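PDB 6RY0: mannan endo-1,6-alpha-mannosidase from Chaetomium thermophilum, which probably acts on alpha-1,6-mannosidic linkages as a calcium-binding family 76 transglycosidase that moves GPI-anchored glycoproteins into the fungal cell wall. Local coordinates for residues 258-263 against 304-309; 308-313 against 370-375; 319-324 against 389-394. All coordinates share one frame; numbering follows the deposited sequence. Where two conformers were deposited one is given.

In the fold
The loop after strand 303-304 ties all three together. Interaction 3 is the most interior: the turn leading into helix 323-337 packs on the start of helix 389-401, every touching residue is buried, and one serine hydroxyl is the main polar group. Interaction 1 is partly buried and joins the start of helix 261-278 to that loop through a carboxylate bonded through both oxygens and a proline on a ring. Interaction 2 lies farthest out, where aromatic rings, a glutamate and bridging waters hold the same loop to the loop 370-375. K324 of interaction 3 forms a salt bridge with E310 of interaction 2, and F323 of interaction 3 stacks on Y262 of interaction 1.

Interaction 1 of 3, residues 258-263 against 304-309; sequences AQFSYN and VFEIPC
E306 grips S261 with both carboxylate oxygens. OE2 accepts from the backbone, S261 N to E306 OE2 being 2.8 Å and nearly straight at 169°, while S261 OG donates to E306 OE1 at 2.7 Å; each oxygen uses its syn lone pair. Beside them, F260 takes P308 over one ring face, with P308 CG 3.8 Å from the F260 ring centroid in a CH-pi contact, and receives E306 OE2 at its edge. P308 CG also sits 3.1 Å from Q259 O, a carbonyl buried here without a polar partner. I307 CG1 touches the same oxygen at 3.5 Å. S261 opens helix 261-278, with F260 at its N-cap position, so the two bonds sit at a helix start in this family's (alpha/alpha)6 barrel, and the amino end of the helix probably stabilises the negative charge. With an alanine in place of E306, the S261 amide and hydroxyl would probably both be left without their acceptor. The glutamate chain bends at chi2 (57°) to swing its carboxylate to the helix. An inverse gamma turn at E306 bends the loop here, E306 N bonds to E310 OE1, and C309 N closes on E306 O at 3.0 Å.

Interaction 2 of 3, residues 308-313 against 370-375; sequences PCEGRQ and GFYWKS
The Y372 ring is filled on both faces: Q313 lays its CG over one, 4.2 Å from the Y372 ring centroid and 21° off the normal in a CH-pi contact, and F371 CD2 covers the centre of the other. At the edge, in the ring plane, lie E310 O and a water. Two loops of the (alpha/alpha)6 fold of family 76 meet here, well out from the chain centre: a type I beta turn from C309 to R312 faces a chain that makes an inverse gamma turn at Y372.

E310 runs alongside both rings. Fully stretched, with CG anti to the backbone N (chi1 -173°), it slides past Y372 in the opposite direction, CG coming within 3.7 Å of Y372 CD2. Its carboxylate stands nearly perpendicular to the tyrosine ring and lies oblique to F371, where E310 OE1 comes 3.6 Å from F371 CE2. OE1 carries a salt bridge to K324. OE2 takes a proton from each of two waters: water 1, 2.6 Å from E310 OE2, accepts from K374 N, and water 2, bound to the same oxygen at 2.8 Å, accepts from S375 N. One carboxylate thus serves both loops, and the lysine beside it would probably keep it ionised.

The phenol of Y372 is held by D384, next in sequence to the calcium ligand H385, and accepts from water 3, whose oxygen is 2.7 Å from Y372 OH.

Within 370-375 the loop also closes on itself: S375 OG donates to Y372 O at 2.7 Å, and W373 NE1 donates to G370 O at 3.2 Å, the acceptor only 2° out of the indole plane.

Interaction 3 of 3, residues 319-324 against 389-394; sequences DMLTFK and AGEAMS
L321 and E391 cross at a slant, the leucine's CD1 pressing against the carboxylate: L321 CD1 is 3.5 Å from E391 OE2, a methyl laid against a carboxylate oxygen. Next along, T322 turns its methyl to the helix opposite, CG2 lying 3.9 Å from G390 CA. That rotation (chi1 72°) also sends T322 OG1 back to D319 O, to which it donates at 2.7 Å in the carbonyl plane, so the methyl is fixed facing the glycine. Here the backbones come closest, and the lack of a side chain on G390 lets them approach this near, with T322 CG2 and L321 CB lying on the side where one would point.

The contact is the point where the approach to helix 323-337 packs against the start of helix 389-401, two helices belonging to the (alpha/alpha)6 barrel that family 76 enzymes share. The L321 side chain is about 9 Å from the bound calcium ion that D73 and H385 coordinate.

S394 brings the polar chemistry. Its OG is 3.0 Å from L321 O across the contact and 3.2 Å from G390 O one turn back in its own helix. Water 4 sits at the same hydroxyl and donates to T322 O at 2.8 Å. K324 passes S394 with its CG 4.0 Å from S394 OG, then bends at chi3 and carries its ammonium away to E310 and F371 O.

Interaction 1 of 3, residues 258-263 against 304-309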
loop_
_atom_site.group_PDB
_atom_site.type_symbol
_atom_site.label_atom_id
_atom_site.label_comp_id
_atom_site.label_asym_id
_atom_site.label_seq_id
_atom_site.Cartn_x
_atom_site.Cartn_y
_atom_site.Cartn_z
ATOM N N ALA A 258 -14.776 -9.143 8.136
ATOM C CA ALA A 258 -13.380 -9.081 8.564
ATOM C C ALA A 258 -12.851 -7.673 8.323
ATOM O O ALA A 258 -13.035 -7.099 7.256
ATOM C CB ALA A 258 -12.522 -10.082 7.798
ATOM N N GLN A 259 -12.158 -7.158 9.320
ATOM C CA GLN A 259 -11.585 -5.808 9.341
ATOM C C GLN A 259 -10.068 -5.882 9.252
ATOM O O GLN A 259 -9.386 -6.048 10.265
ATOM C CB GLN A 259 -12.007 -5.066 10.590
ATOM C CG GLN A 259 -13.499 -4.732 10.635
ATOM C CD GLN A 259 -13.860 -4.048 11.939
ATOM O OE1 GLN A 259 -13.356 -2.925 12.217
ATOM N NE2 GLN A 259 -14.686 -4.650 12.710
ATOM N N PHE A 260 -9.539 -5.761 8.033
ATOM C CA PHE A 260 -8.106 -5.740 7.825
ATOM C C PHE A 260 -7.611 -4.304 7.901
ATOM O O PHE A 260 -8.224 -3.382 7.324
ATOM C CB PHE A 260 -7.731 -6.383 6.493
ATOM C CG PHE A 260 -8.006 -7.857 6.462
ATOM C CD1 PHE A 260 -7.148 -8.725 7.103
ATOM C CD2 PHE A 260 -9.126 -8.371 5.853
ATOM C CE1 PHE A 260 -7.404 -10.071 7.125
ATOM C CE2 PHE A 260 -9.392 -9.732 5.876
ATOM C CZ PHE A 260 -8.535 -10.566 6.512
ATOM N N SER A 261 -6.485 -4.112 8.580
ATOM C CA SER A 261 -6.020 -2.771 8.888
ATOM C C SER A 261 -5.811 -1.928 7.639
ATOM O O SER A 261 -6.130 -0.730 7.623
ATOM C CB SER A 261 -4.727 -2.870 9.682
ATOM O OG SER A 261 -3.667 -3.410 8.926
ATOM N N TYR A 262 -5.278 -2.539 6.592
ATOM C CA TYR A 262 -4.914 -1.762 5.403
ATOM C C TYR A 262 -6.127 -1.226 4.668
ATOM O O TYR A 262 -5.980 -0.273 3.915
ATOM C CB TYR A 262 -3.972 -2.546 4.468
ATOM C CG TYR A 262 -4.565 -3.628 3.570
ATOM C CD1 TYR A 262 -5.661 -4.412 3.946
ATOM C CD2 TYR A 262 -3.998 -3.876 2.336
ATOM C CE1 TYR A 262 -6.168 -5.409 3.129
ATOM C CE2 TYR A 262 -4.505 -4.892 1.525
ATOM C CZ TYR A 262 -5.606 -5.642 1.912
ATOM O OH TYR A 262 -6.138 -6.623 1.110
ATOM N N ASN A 263 -7.290 -1.832 4.819
ATOM C CA ASN A 263 -8.483 -1.319 4.154
ATOM C C ASN A 263 -8.910 0.011 4.735
ATOM O O ASN A 263 -9.041 1.019 4.021
ATOM C CB ASN A 263 -9.637 -2.337 4.215
ATOM C CG ASN A 263 -9.591 -3.340 3.104
ATOM O OD1 ASN A 263 -9.144 -3.024 1.998
ATOM N ND2 ASN A 263 -10.108 -4.539 3.352
ATOM N N VAL A 304 -0.311 -1.236 16.786
ATOM C CA VAL A 304 -1.139 -1.750 15.701
ATOM C C VAL A 304 -1.273 -3.279 15.816
ATOM O O VAL A 304 -0.312 -3.985 16.144
ATOM C CB VAL A 304 -0.546 -1.345 14.347
ATOM C CG1 VAL A 304 0.799 -1.982 14.143
ATOM C CG2 VAL A 304 -1.512 -1.639 13.216
ATOM N N PHE A 305 -2.453 -3.788 15.500
ATOM C CA PHE A 305 -2.802 -5.174 15.736
ATOM C C PHE A 305 -3.704 -5.633 14.593
ATOM O O PHE A 305 -4.745 -4.998 14.334
ATOM C CB PHE A 305 -3.496 -5.305 17.097
ATOM C CG PHE A 305 -3.700 -6.699 17.545
ATOM C CD1 PHE A 305 -4.801 -7.399 17.180
ATOM C CD2 PHE A 305 -2.756 -7.320 18.355
ATOM C CE1 PHE A 305 -4.968 -8.717 17.647
ATOM C CE2 PHE A 305 -2.931 -8.587 18.830
ATOM C CZ PHE A 305 -4.006 -9.286 18.459
ATOM N N GLU A 306 -3.352 -6.732 13.954
ATOM C CA GLU A 306 -4.095 -7.204 12.781
ATOM C C GLU A 306 -5.273 -8.058 13.239
ATOM O O GLU A 306 -5.182 -9.287 13.319
ATOM C CB GLU A 306 -3.177 -7.941 11.808
ATOM C CG GLU A 306 -3.775 -8.072 10.423
ATOM C CD GLU A 306 -4.116 -6.714 9.834
ATOM O OE1 GLU A 306 -3.184 -5.876 9.785
ATOM O OE2 GLU A 306 -5.282 -6.489 9.470
ATOM N N ILE A 307 -6.381 -7.388 13.575
ATOM C CA ILE A 307 -7.468 -8.040 14.313
ATOM C C ILE A 307 -7.976 -9.351 13.692
ATOM O O ILE A 307 -8.335 -10.206 14.476
ATOM C CB ILE A 307 -8.548 -7.084 14.891
ATOM C CG1 ILE A 307 -9.151 -6.308 13.770
ATOM C CG2 ILE A 307 -7.992 -6.146 15.978
ATOM C CD1 ILE A 307 -10.059 -5.133 14.175
ATOM N N PRO A 308 -8.044 -9.531 12.353
ATOM C CA PRO A 308 -8.606 -10.804 11.897
ATOM C C PRO A 308 -7.735 -12.015 12.113
ATOM O O PRO A 308 -8.258 -13.119 11.985
ATOM C CB PRO A 308 -8.830 -10.583 10.395
ATOM C CG PRO A 308 -8.903 -9.076 10.248
ATOM C CD PRO A 308 -7.868 -8.599 11.224
ATOM N N CYS A 309 -6.449 -11.851 12.386
ATOM C CA CYS A 309 -5.552 -13.002 12.442
ATOM C C CYS A 309 -4.547 -13.010 13.558
ATOM O O CYS A 309 -4.096 -14.081 13.918
ATOM C CB CYS A 309 -4.874 -13.210 11.083
ATOM S SG CYS A 309 -3.720 -11.907 10.586
#

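Interaction 2 of 3, residues 308-313 against 370-375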
loop_
_atom_site.group_PDB
_atom_site.type_symbol
_atom_site.label_atom_id
_atom_site.label_comp_id
_atom_site.label_asym_id
_atom_site.label_seq_id
_atom_site.Cartn_x
_atom_site.Cartn_y
_atom_site.Cartn_z
ATOM N N PRO A 308 -8.044 -9.531 12.353
ATOM C CA PRO A 308 -8.606 -10.804 11.897
ATOM C C PRO A 308 -7.735 -12.015 12.113
ATOM O O PRO A 308 -8.258 -13.119 11.985
ATOM C CB PRO A 308 -8.830 -10.583 10.395
ATOM C CG PRO A 308 -8.903 -9.076 10.248
ATOM C CD PRO A 308 -7.868 -8.599 11.224
ATOM N N CYS A 309 -6.449 -11.851 12.386
ATOM C CA CYS A 309 -5.552 -13.002 12.442
ATOM C C CYS A 309 -4.547 -13.010 13.558
ATOM O O CYS A 309 -4.096 -14.081 13.918
ATOM C CB CYS A 309 -4.874 -13.210 11.083
ATOM S SG CYS A 309 -3.720 -11.907 10.586
ATOM N N GLU A 310 -4.169 -11.874 14.124
ATOM C CA GLU A 310 -3.021 -11.811 15.019
ATOM C C GLU A 310 -3.294 -12.390 16.408
ATOM O O GLU A 310 -2.364 -12.620 17.167
ATOM C CB GLU A 310 -2.536 -10.361 15.106
ATOM C CG GLU A 310 -1.252 -10.185 15.875
ATOM C CD GLU A 310 -0.628 -8.796 15.786
ATOM O OE1 GLU A 310 -0.955 -8.004 14.877
ATOM O OE2 GLU A 310 0.248 -8.520 16.640
ATOM N N GLY A 311 -4.554 -12.627 16.746
ATOM C CA GLY A 311 -4.884 -13.071 18.088
ATOM C C GLY A 311 -4.298 -14.377 18.523
ATOM O O GLY A 311 -4.247 -14.692 19.736
ATOM N N ARG A 312 -3.915 -15.184 17.545
ATOM C CA ARG A 312 -3.124 -16.360 17.848
ATOM C C ARG A 312 -2.088 -16.495 16.745
ATOM O O ARG A 312 -2.195 -15.892 15.691
ATOM C CB ARG A 312 -4.006 -17.583 17.951
ATOM C CG ARG A 312 -4.715 -17.908 16.662
ATOM C CD ARG A 312 -5.759 -19.001 16.883
ATOM N NE ARG A 312 -6.723 -18.992 15.791
ATOM C CZ ARG A 312 -6.552 -19.621 14.634
ATOM N NH1 ARG A 312 -5.464 -20.347 14.420
ATOM N NH2 ARG A 312 -7.479 -19.533 13.689
ATOM N N GLN A 313 -1.082 -17.290 16.994
ATOM C CA GLN A 313 -0.069 -17.568 15.998
ATOM C C GLN A 313 -0.558 -18.563 14.979
ATOM O O GLN A 313 -1.337 -19.457 15.302
ATOM C CB GLN A 313 1.164 -18.143 16.664
ATOM C CG GLN A 313 1.814 -17.141 17.579
ATOM C CD GLN A 313 2.956 -17.724 18.389
ATOM O OE1 GLN A 313 3.502 -18.791 18.076
ATOM N NE2 GLN A 313 3.358 -16.993 19.402
ATOM N N GLY A 370 9.922 -10.201 14.201
ATOM C CA GLY A 370 8.658 -10.896 14.056
ATOM C C GLY A 370 7.503 -9.923 13.886
ATOM O O GLY A 370 7.682 -8.735 13.604
ATOM N N PHE A 371 6.305 -10.481 14.026
ATOM C CA PHE A 371 5.053 -9.827 13.698
ATOM C C PHE A 371 4.254 -9.392 14.904
ATOM O O PHE A 371 3.414 -8.485 14.801
ATOM C CB PHE A 371 4.176 -10.799 12.916
ATOM C CG PHE A 371 2.870 -10.212 12.440
ATOM C CD1 PHE A 371 2.857 -9.199 11.491
ATOM C CD2 PHE A 371 1.662 -10.685 12.923
ATOM C CE1 PHE A 371 1.670 -8.686 11.030
ATOM C CE2 PHE A 371 0.474 -10.172 12.445
ATOM C CZ PHE A 371 0.483 -9.158 11.516
ATOM N N TYR A 372 4.432 -10.063 16.036
ATOM C CA TYR A 372 3.477 -9.973 17.149
ATOM C C TYR A 372 3.926 -8.874 18.093
ATOM O O TYR A 372 4.344 -9.099 19.250
ATOM C CB TYR A 372 3.325 -11.367 17.817
ATOM C CG TYR A 372 2.741 -12.384 16.835
ATOM C CD1 TYR A 372 3.561 -13.061 15.959
ATOM C CD2 TYR A 372 1.381 -12.620 16.762
ATOM C CE1 TYR A 372 3.063 -13.946 15.030
ATOM C CE2 TYR A 372 0.858 -13.507 15.836
ATOM C CZ TYR A 372 1.701 -14.162 14.963
ATOM O OH TYR A 372 1.164 -15.037 14.058
ATOM N N TRP A 373 3.844 -7.642 17.593
ATOM C CA TRP A 373 4.401 -6.506 18.308
ATOM C C TRP A 373 3.700 -6.279 19.648
ATOM O O TRP A 373 4.346 -6.071 20.675
ATOM C CB TRP A 373 4.340 -5.242 17.451
ATOM C CG TRP A 373 4.974 -5.336 16.100
ATOM C CD1 TRP A 373 5.735 -6.348 15.581
ATOM C CD2 TRP A 373 4.867 -4.349 15.075
ATOM N NE1 TRP A 373 6.107 -6.046 14.287
ATOM C CE2 TRP A 373 5.582 -4.828 13.948
ATOM C CE3 TRP A 373 4.262 -3.095 15.004
ATOM C CZ2 TRP A 373 5.701 -4.100 12.767
ATOM C CZ3 TRP A 373 4.372 -2.370 13.824
ATOM C CH2 TRP A 373 5.096 -2.885 12.723
ATOM N N LYS A 374 2.377 -6.305 19.626
ATOM C CA LYS A 374 1.629 -6.072 20.857
ATOM C C LYS A 374 2.027 -7.062 21.953
ATOM O O LYS A 374 2.096 -6.685 23.119
ATOM C CB LYS A 374 0.142 -6.132 20.582
ATOM C CG LYS A 374 -0.750 -5.957 21.846
ATOM C CD LYS A 374 -0.589 -4.602 22.602
ATOM C CE LYS A 374 -1.475 -4.509 23.843
ATOM N NZ LYS A 374 -1.044 -5.238 25.057
ATOM N N SER A 375 2.291 -8.304 21.580
ATOM C CA SER A 375 2.638 -9.343 22.558
ATOM C C SER A 375 3.900 -9.058 23.310
ATOM O O SER A 375 4.132 -9.623 24.376
ATOM C CB SER A 375 2.827 -10.705 21.875
ATOM O OG SER A 375 4.106 -10.877 21.262
HETATM O O HOH W 1 1.174 -6.093 16.986
HETATM O O HOH W 2 0.916 -9.381 19.179
HETATM O O HOH W 3 -1.347 -15.393 13.052
#

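Interaction 3 of 3, residues 319-324 against 389-394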
loop_
_atom_site.group_PDB
_atom_site.type_symbol
_atom_site.label_atom_id
_atom_site.label_comp_id
_atom_site.label_asym_id
_atom_site.label_seq_id
_atom_site.Cartn_x
_atom_site.Cartn_y
_atom_site.Cartn_z
ATOM N N ASP A 319 0.352 -12.175 2.927
ATOM C CA ASP A 319 -0.134 -10.856 2.594
ATOM C C ASP A 319 -0.414 -10.044 3.890
ATOM O O ASP A 319 -0.051 -8.877 4.026
ATOM C CB ASP A 319 -1.441 -10.912 1.794
ATOM C CG ASP A 319 -1.299 -11.423 0.380
ATOM O OD1 ASP A 319 -0.199 -11.708 -0.137
ATOM O OD2 ASP A 319 -2.361 -11.429 -0.257
ATOM N N MET A 320 -1.092 -10.678 4.842
ATOM C CA MET A 320 -1.523 -9.994 6.059
ATOM C C MET A 320 -0.367 -9.487 6.922
ATOM O O MET A 320 -0.507 -8.489 7.628
ATOM C CB MET A 320 -2.417 -10.920 6.903
ATOM C CG MET A 320 -3.706 -11.293 6.204
ATOM S SD MET A 320 -4.563 -12.606 7.106
ATOM C CE MET A 320 -5.719 -13.118 5.832
ATOM N N LEU A 321 0.785 -10.148 6.836
ATOM C CA LEU A 321 1.963 -9.744 7.601
ATOM C C LEU A 321 2.515 -8.391 7.181
ATOM O O LEU A 321 3.294 -7.780 7.915
ATOM C CB LEU A 321 3.014 -10.848 7.496
ATOM C CG LEU A 321 2.598 -12.213 8.051
ATOM C CD1 LEU A 321 3.549 -13.280 7.589
ATOM C CD2 LEU A 321 2.482 -12.199 9.565
ATOM N N THR A 322 2.119 -7.926 5.994
ATOM C CA THR A 322 2.589 -6.645 5.471
ATOM C C THR A 322 1.696 -5.470 5.860
ATOM O O THR A 322 2.094 -4.318 5.708
ATOM C CB THR A 322 2.690 -6.652 3.948
ATOM O OG1 THR A 322 1.387 -6.637 3.359
ATOM C CG2 THR A 322 3.479 -7.830 3.440
ATOM N N PHE A 323 0.477 -5.732 6.322
ATOM C CA PHE A 323 -0.505 -4.635 6.368
ATOM C C PHE A 323 -0.112 -3.552 7.347
ATOM O O PHE A 323 -0.274 -2.360 7.071
ATOM C CB PHE A 323 -1.914 -5.141 6.670
ATOM C CG PHE A 323 -2.527 -6.072 5.658
ATOM C CD1 PHE A 323 -2.017 -6.231 4.355
ATOM C CD2 PHE A 323 -3.669 -6.795 5.998
ATOM C CE1 PHE A 323 -2.621 -7.093 3.453
ATOM C CE2 PHE A 323 -4.271 -7.635 5.091
ATOM C CZ PHE A 323 -3.746 -7.795 3.825
ATOM N N LYS A 324 0.387 -3.943 8.527
ATOM C CA LYS A 324 0.659 -2.943 9.555
ATOM C C LYS A 324 1.774 -1.979 9.114
ATOM O O LYS A 324 1.804 -0.832 9.560
ATOM C CB LYS A 324 0.897 -3.591 10.923
ATOM C CG LYS A 324 2.044 -4.582 10.958
ATOM C CD LYS A 324 2.239 -5.195 12.347
ATOM C CE LYS A 324 1.006 -5.875 12.887
ATOM N NZ LYS A 324 1.302 -6.741 14.065
ATOM N N ALA A 389 9.791 -11.932 5.340
ATOM C CA ALA A 389 9.992 -10.674 4.625
ATOM C C ALA A 389 8.926 -9.644 4.937
ATOM O O ALA A 389 9.236 -8.451 4.990
ATOM C CB ALA A 389 10.023 -10.931 3.115
ATOM N N GLY A 390 7.685 -10.056 5.141
ATOM C CA GLY A 390 6.651 -9.075 5.418
ATOM C C GLY A 390 6.820 -8.420 6.766
ATOM O O GLY A 390 6.596 -7.209 6.909
ATOM N N GLU A 391 7.239 -9.207 7.758
ATOM C CA GLU A 391 7.527 -8.678 9.078
ATOM C C GLU A 391 8.657 -7.659 9.010
ATOM O O GLU A 391 8.601 -6.589 9.621
ATOM C CB GLU A 391 7.902 -9.827 10.035
ATOM C CG GLU A 391 6.787 -10.841 10.308
ATOM C CD GLU A 391 6.707 -12.006 9.353
ATOM O OE1 GLU A 391 7.046 -11.870 8.152
ATOM O OE2 GLU A 391 6.241 -13.068 9.829
ATOM N N ALA A 392 9.708 -8.003 8.271
ATOM C CA ALA A 392 10.840 -7.105 8.087
ATOM C C ALA A 392 10.411 -5.825 7.391
ATOM O O ALA A 392 10.836 -4.721 7.749
ATOM C CB ALA A 392 11.931 -7.818 7.318
ATOM N N MET A 393 9.557 -5.958 6.376
ATOM C CA MET A 393 9.068 -4.793 5.636
ATOM C C MET A 393 8.245 -3.881 6.555
ATOM O O MET A 393 8.353 -2.652 6.495
ATOM C CB MET A 393 8.214 -5.271 4.456
ATOM C CG MET A 393 7.917 -4.167 3.424
ATOM S SD MET A 393 6.717 -4.609 2.150
ATOM C CE MET A 393 7.429 -6.121 1.543
ATOM N N SER A 394 7.409 -4.501 7.392
ATOM C CA SER A 394 6.563 -3.741 8.283
ATOM C C SER A 394 7.347 -2.984 9.336
ATOM O O SER A 394 6.995 -1.833 9.636
ATOM C CB SER A 394 5.491 -4.638 8.907
ATOM O OG SER A 394 4.554 -5.018 7.920
HETATM O O HOH W 4 4.709 -3.591 5.181
#